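Local coordinates for protein endo-beta-mannanase (Opitutaceae bacterium TAV5, PDB 7BOB) that probably hydrolyses beta-1,4-mannosidic linkages from chain ends, as an exo-acting glycoside hydrolase of family 5, at residues 145-159 against 186-199. Numbering follows the deposited sequence.
Sequences ATHLCGIDLGNELDA and LPEALILSGCDHQQ
Ile-151 and Asp-152 pair in parallel with Ile-191 and Leu-192, joining the fourth and fifth strands of a (beta/alpha)8 barrel; each pair has its CA atoms 4.7 Å apart. Helix 168-183 lies in the connection, making this a beta-alpha-beta crossover. The ladder is set by three backbone bonds: Ile-151 N to Leu-190 O, Leu-192 N to Ile-151 O, and Leu-153 N to Leu-192 O (2.8 Å). Ile-191 leans on that helix through Ile-182, while CD1 of Ile-151 reaches Leu-186 CD1 and Ala-189 CB, each at 3.9 Å. On the other face of the sheet Asp-152 forms a salt bridge with Arg-58, its OD1 also accepting from Gln-280. Gly-194 must lack a side chain, since a CB would collide with Gly-154 O and Asp-152 OD1.

Past the strands the loops stay joined: Glu-156 N donates to Gly-194 O at 2.8 Å, from above the carbonyl plane. After strand 151-154 and preceded by Asn-155, Glu-156 is probably the acid/base, consistent with the Asn-Glu pair that follows the fourth strand in clan GH-A enzymes; its OE2 bonds His-240. Two residues on, Asp-158 has CG between backbone N and carbonyl carbon (chi1 62°), which brings OD1 to Asp-196 N at 3.3 Å and OD2 to Asp-196 OD1 at 2.6 Å. The two carboxylate planes stand 86° apart. Asp-158 OD2 also meets Gln-198 CB at 3.1 Å. An alanine at Asp-158 would probably leave Asp-196 N without its acceptor in the facing loop and open a gap beside Cys-195 and Gln-198 CB. The Asp-196 carboxylate also caps the following helix: Gln-198 N donates to Asp-196 OD1 at 2.8 Å, from above the carboxylate plane.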
loop_
_atom_site.group_PDB
_atom_site.type_symbol
_atom_site.label_atom_id
_atom_site.label_comp_id
_atom_site.label_asym_id
_atom_site.label_seq_id
_atom_site.Cartn_x
_atom_site.Cartn_y
_atom_site.Cartn_z
ATOM N N ALA A 145 29.271 30.249 -24.241
ATOM C CA ALA A 145 28.486 29.215 -24.917
ATOM C C ALA A 145 29.341 28.167 -25.615
ATOM O O ALA A 145 28.971 26.988 -25.644
ATOM C CB ALA A 145 27.533 29.862 -25.923
ATOM N N THR A 146 30.476 28.563 -26.183
ATOM C CA THR A 146 31.298 27.606 -26.903
ATOM C C THR A 146 32.264 26.864 -25.998
ATOM O O THR A 146 32.963 25.972 -26.472
ATOM C CB THR A 146 32.107 28.302 -28.008
ATOM O OG1 THR A 146 32.999 29.239 -27.394
ATOM C CG2 THR A 146 31.184 29.047 -28.973
ATOM N N HIS A 147 32.351 27.213 -24.720
ATOM C CA HIS A 147 33.238 26.483 -23.825
ATOM C C HIS A 147 32.478 25.620 -22.827
ATOM O O HIS A 147 33.080 25.076 -21.897
ATOM C CB HIS A 147 34.167 27.460 -23.115
ATOM C CG HIS A 147 34.868 28.382 -24.065
ATOM N ND1 HIS A 147 35.694 27.922 -25.074
ATOM C CD2 HIS A 147 34.813 29.727 -24.206
ATOM C CE1 HIS A 147 36.146 28.948 -25.771
ATOM N NE2 HIS A 147 35.633 30.057 -25.261
ATOM N N LEU A 148 31.172 25.475 -23.007
ATOM C CA LEU A 148 30.392 24.616 -22.133
ATOM C C LEU A 148 30.552 23.160 -22.544
ATOM O O LEU A 148 31.036 22.840 -23.632
ATOM C CB LEU A 148 28.916 25.005 -22.182
ATOM C CG LEU A 148 28.648 26.431 -21.724
ATOM C CD1 LEU A 148 27.163 26.720 -21.783
ATOM C CD2 LEU A 148 29.200 26.613 -20.329
ATOM N N CYS A 149 30.169 22.270 -21.638
ATOM C CA CYS A 149 29.971 20.871 -21.985
ATOM C C CYS A 149 28.490 20.572 -21.857
ATOM O O CYS A 149 28.094 19.739 -21.031
ATOM C CB CYS A 149 30.809 19.957 -21.092
ATOM S SG CYS A 149 30.728 18.170 -21.511
ATOM N N GLY A 150 27.657 21.271 -22.623
ATOM C CA GLY A 150 26.219 21.148 -22.487
ATOM C C GLY A 150 25.687 21.888 -21.270
ATOM O O GLY A 150 26.415 22.255 -20.352
ATOM N N ILE A 151 24.380 22.121 -21.273
ATOM C CA ILE A 151 23.680 22.680 -20.122
ATOM C C ILE A 151 22.824 21.578 -19.501
ATOM O O ILE A 151 21.973 20.988 -20.176
ATOM C CB ILE A 151 22.831 23.900 -20.505
ATOM C CG1 ILE A 151 23.753 25.026 -21.023
ATOM C CG2 ILE A 151 21.963 24.346 -19.311
ATOM C CD1 ILE A 151 23.025 26.122 -21.768
ATOM N N ASP A 152 23.047 21.318 -18.213
ATOM C CA ASP A 152 22.340 20.284 -17.463
ATOM C C ASP A 152 21.037 20.857 -16.898
ATOM O O ASP A 152 21.063 21.765 -16.058
ATOM C CB ASP A 152 23.236 19.749 -16.344
ATOM C CG ASP A 152 22.702 18.478 -15.724
ATOM O OD1 ASP A 152 22.065 17.695 -16.456
ATOM O OD2 ASP A 152 22.921 18.253 -14.511
ATOM N N LEU A 153 19.907 20.318 -17.357
ATOM C CA LEU A 153 18.590 20.810 -16.939
ATOM C C LEU A 153 18.449 20.853 -15.419
ATOM O O LEU A 153 17.945 21.829 -14.851
ATOM C CB LEU A 153 17.505 19.925 -17.548
ATOM C CG LEU A 153 16.068 20.422 -17.452
ATOM C CD1 LEU A 153 16.009 21.898 -17.878
ATOM C CD2 LEU A 153 15.182 19.563 -18.322
ATOM N N GLY A 154 18.871 19.795 -14.744
ATOM C CA GLY A 154 18.854 19.790 -13.294
ATOM C C GLY A 154 19.388 18.462 -12.814
ATOM O O GLY A 154 19.651 17.556 -13.604
ATOM N N ASN A 155 19.555 18.354 -11.505
ATOM C CA ASN A 155 20.101 17.148 -10.916
ATOM C C ASN A 155 18.978 16.202 -10.482
ATOM O O ASN A 155 18.228 16.502 -9.544
ATOM C CB ASN A 155 20.996 17.451 -9.729
ATOM C CG ASN A 155 21.662 16.195 -9.246
ATOM O OD1 ASN A 155 22.071 15.387 -10.073
ATOM N ND2 ASN A 155 21.704 15.976 -7.937
ATOM N N GLU A 156 18.883 15.059 -11.162
ATOM C CA GLU A 156 18.042 13.938 -10.735
ATOM C C GLU A 156 16.611 14.401 -10.504
ATOM O O GLU A 156 16.005 14.152 -9.457
ATOM C CB GLU A 156 18.626 13.270 -9.489
ATOM C CG GLU A 156 20.068 12.784 -9.714
ATOM C CD GLU A 156 20.507 11.693 -8.759
ATOM O OE1 GLU A 156 20.009 11.655 -7.603
ATOM O OE2 GLU A 156 21.367 10.871 -9.171
ATOM N N LEU A 157 16.079 15.115 -11.500
ATOM C CA LEU A 157 14.734 15.651 -11.381
ATOM C C LEU A 157 13.718 14.532 -11.238
ATOM O O LEU A 157 12.616 14.763 -10.731
ATOM C CB LEU A 157 14.407 16.532 -12.587
ATOM C CG LEU A 157 15.186 17.865 -12.659
ATOM C CD1 LEU A 157 15.267 18.385 -14.102
ATOM C CD2 LEU A 157 14.583 18.909 -11.724
ATOM N N ASP A 158 14.083 13.318 -11.648
ATOM C CA ASP A 158 13.202 12.171 -11.542
ATOM C C ASP A 158 13.185 11.557 -10.146
ATOM O O ASP A 158 12.388 10.651 -9.904
ATOM C CB ASP A 158 13.638 11.130 -12.560
ATOM C CG ASP A 158 15.044 10.646 -12.301
ATOM O OD1 ASP A 158 15.976 11.438 -12.373
ATOM O OD2 ASP A 158 15.233 9.473 -11.985
ATOM N N ALA A 159 14.077 11.977 -9.256
ATOM C CA ALA A 159 14.082 11.521 -7.875
ATOM C C ALA A 159 13.166 12.349 -6.985
ATOM O O ALA A 159 12.955 11.980 -5.826
ATOM C CB ALA A 159 15.507 11.577 -7.312
ATOM N N LEU A 186 20.047 30.362 -26.109
ATOM C CA LEU A 186 21.084 29.595 -26.796
ATOM C C LEU A 186 20.402 28.496 -27.600
ATOM O O LEU A 186 20.394 27.320 -27.196
ATOM C CB LEU A 186 22.100 29.019 -25.810
ATOM C CG LEU A 186 22.980 29.990 -25.035
ATOM C CD1 LEU A 186 23.832 29.236 -24.027
ATOM C CD2 LEU A 186 23.858 30.768 -26.020
ATOM N N PRO A 187 19.818 28.841 -28.750
ATOM C CA PRO A 187 19.011 27.853 -29.494
ATOM C C PRO A 187 19.755 26.584 -29.866
ATOM O O PRO A 187 19.106 25.547 -30.057
ATOM C CB PRO A 187 18.570 28.628 -30.746
ATOM C CG PRO A 187 19.512 29.818 -30.822
ATOM C CD PRO A 187 19.808 30.164 -29.397
ATOM N N GLU A 188 21.085 26.619 -29.972
ATOM C CA GLU A 188 21.863 25.463 -30.399
ATOM C C GLU A 188 22.554 24.751 -29.244
ATOM O O GLU A 188 23.374 23.857 -29.482
ATOM C CB GLU A 188 22.904 25.883 -31.448
ATOM C CG GLU A 188 22.301 26.425 -32.732
ATOM C CD GLU A 188 21.115 25.596 -33.216
ATOM O OE1 GLU A 188 21.299 24.396 -33.516
ATOM O OE2 GLU A 188 19.991 26.142 -33.288
ATOM N N ALA A 189 22.266 25.137 -28.007
ATOM C CA ALA A 189 22.918 24.516 -26.865
ATOM C C ALA A 189 22.609 23.021 -26.795
ATOM O O ALA A 189 21.554 22.548 -27.246
ATOM C CB ALA A 189 22.474 25.195 -25.567
ATOM N N LEU A 190 23.555 22.278 -26.226
ATOM C CA LEU A 190 23.336 20.900 -25.818
ATOM C C LEU A 190 22.758 20.904 -24.404
ATOM O O LEU A 190 23.377 21.433 -23.470
ATOM C CB LEU A 190 24.635 20.101 -25.879
ATOM C CG LEU A 190 25.252 19.909 -27.273
ATOM C CD1 LEU A 190 26.374 18.883 -27.249
ATOM C CD2 LEU A 190 24.189 19.521 -28.287
ATOM N N ILE A 191 21.556 20.351 -24.260
ATOM C CA ILE A 191 20.872 20.227 -22.976
ATOM C C ILE A 191 20.845 18.755 -22.579
ATOM O O ILE A 191 20.505 17.884 -23.390
ATOM C CB ILE A 191 19.454 20.820 -23.038
ATOM C CG1 ILE A 191 19.514 22.243 -23.607
ATOM C CG2 ILE A 191 18.825 20.852 -21.663
ATOM C CD1 ILE A 191 18.160 22.855 -23.866
ATOM N N LEU A 192 21.248 18.480 -21.345
ATOM C CA LEU A 192 21.190 17.146 -20.778
ATOM C C LEU A 192 20.082 17.125 -19.738
ATOM O O LEU A 192 19.754 18.158 -19.140
ATOM C CB LEU A 192 22.518 16.749 -20.135
ATOM C CG LEU A 192 23.799 17.029 -20.928
ATOM C CD1 LEU A 192 24.456 18.316 -20.501
ATOM C CD2 LEU A 192 24.756 15.887 -20.728
ATOM N N SER A 193 19.505 15.937 -19.530
ATOM C CA SER A 193 18.402 15.813 -18.581
ATOM C C SER A 193 18.882 15.886 -17.139
ATOM O O SER A 193 18.244 16.538 -16.316
ATOM C CB SER A 193 17.653 14.499 -18.810
ATOM O OG SER A 193 18.323 13.427 -18.175
ATOM N N GLY A 194 19.989 15.230 -16.800
ATOM C CA GLY A 194 20.393 15.116 -15.411
ATOM C C GLY A 194 19.746 13.967 -14.643
ATOM O O GLY A 194 19.961 13.850 -13.427
ATOM N N CYS A 195 18.975 13.113 -15.313
ATOM C CA CYS A 195 18.238 12.032 -14.671
ATOM C C CYS A 195 19.144 10.838 -14.352
ATOM O O CYS A 195 20.256 10.700 -14.879
ATOM C CB CYS A 195 17.082 11.589 -15.570
ATOM S SG CYS A 195 15.753 12.827 -15.710
ATOM N N ASP A 196 18.646 9.954 -13.484
ATOM C CA ASP A 196 19.436 8.808 -13.065
ATOM C C ASP A 196 18.784 7.516 -13.538
ATOM O O ASP A 196 17.982 7.532 -14.480
ATOM C CB ASP A 196 19.654 8.824 -11.543
ATOM C CG ASP A 196 18.351 8.708 -10.739
ATOM O OD1 ASP A 196 17.347 8.210 -11.277
ATOM O OD2 ASP A 196 18.325 9.110 -9.551
ATOM N N HIS A 197 19.103 6.396 -12.887
ATOM C CA HIS A 197 18.622 5.103 -13.358
ATOM C C HIS A 197 17.132 4.891 -13.102
ATOM O O HIS A 197 16.562 3.932 -13.633
ATOM C CB HIS A 197 19.463 3.978 -12.739
ATOM C CG HIS A 197 19.290 3.823 -11.258
ATOM N ND1 HIS A 197 19.436 4.872 -10.372
ATOM C CD2 HIS A 197 18.986 2.734 -10.506
ATOM C CE1 HIS A 197 19.212 4.440 -9.141
ATOM N NE2 HIS A 197 18.935 3.147 -9.193
ATOM N N GLN A 198 16.472 5.776 -12.354
ATOM C CA GLN A 198 15.031 5.622 -12.215
ATOM C C GLN A 198 14.295 5.829 -13.527
ATOM O O GLN A 198 13.121 5.453 -13.615
ATOM C CB GLN A 198 14.504 6.556 -11.138
ATOM C CG GLN A 198 15.213 6.303 -9.836
ATOM C CD GLN A 198 14.350 6.563 -8.672
ATOM O OE1 GLN A 198 13.298 5.957 -8.537
ATOM N NE2 GLN A 198 14.753 7.515 -7.826
ATOM N N GLN A 199 14.958 6.375 -14.551
ATOM C CA GLN A 199 14.394 6.314 -15.892
ATOM C C GLN A 199 14.091 4.878 -16.301
ATOM O O GLN A 199 13.145 4.644 -17.067
ATOM C CB GLN A 199 15.356 6.919 -16.917
ATOM C CG GLN A 199 15.697 8.379 -16.726
ATOM C CD GLN A 199 16.793 8.810 -17.686
ATOM O OE1 GLN A 199 16.517 9.213 -18.818
ATOM N NE2 GLN A 199 18.038 8.676 -17.256
#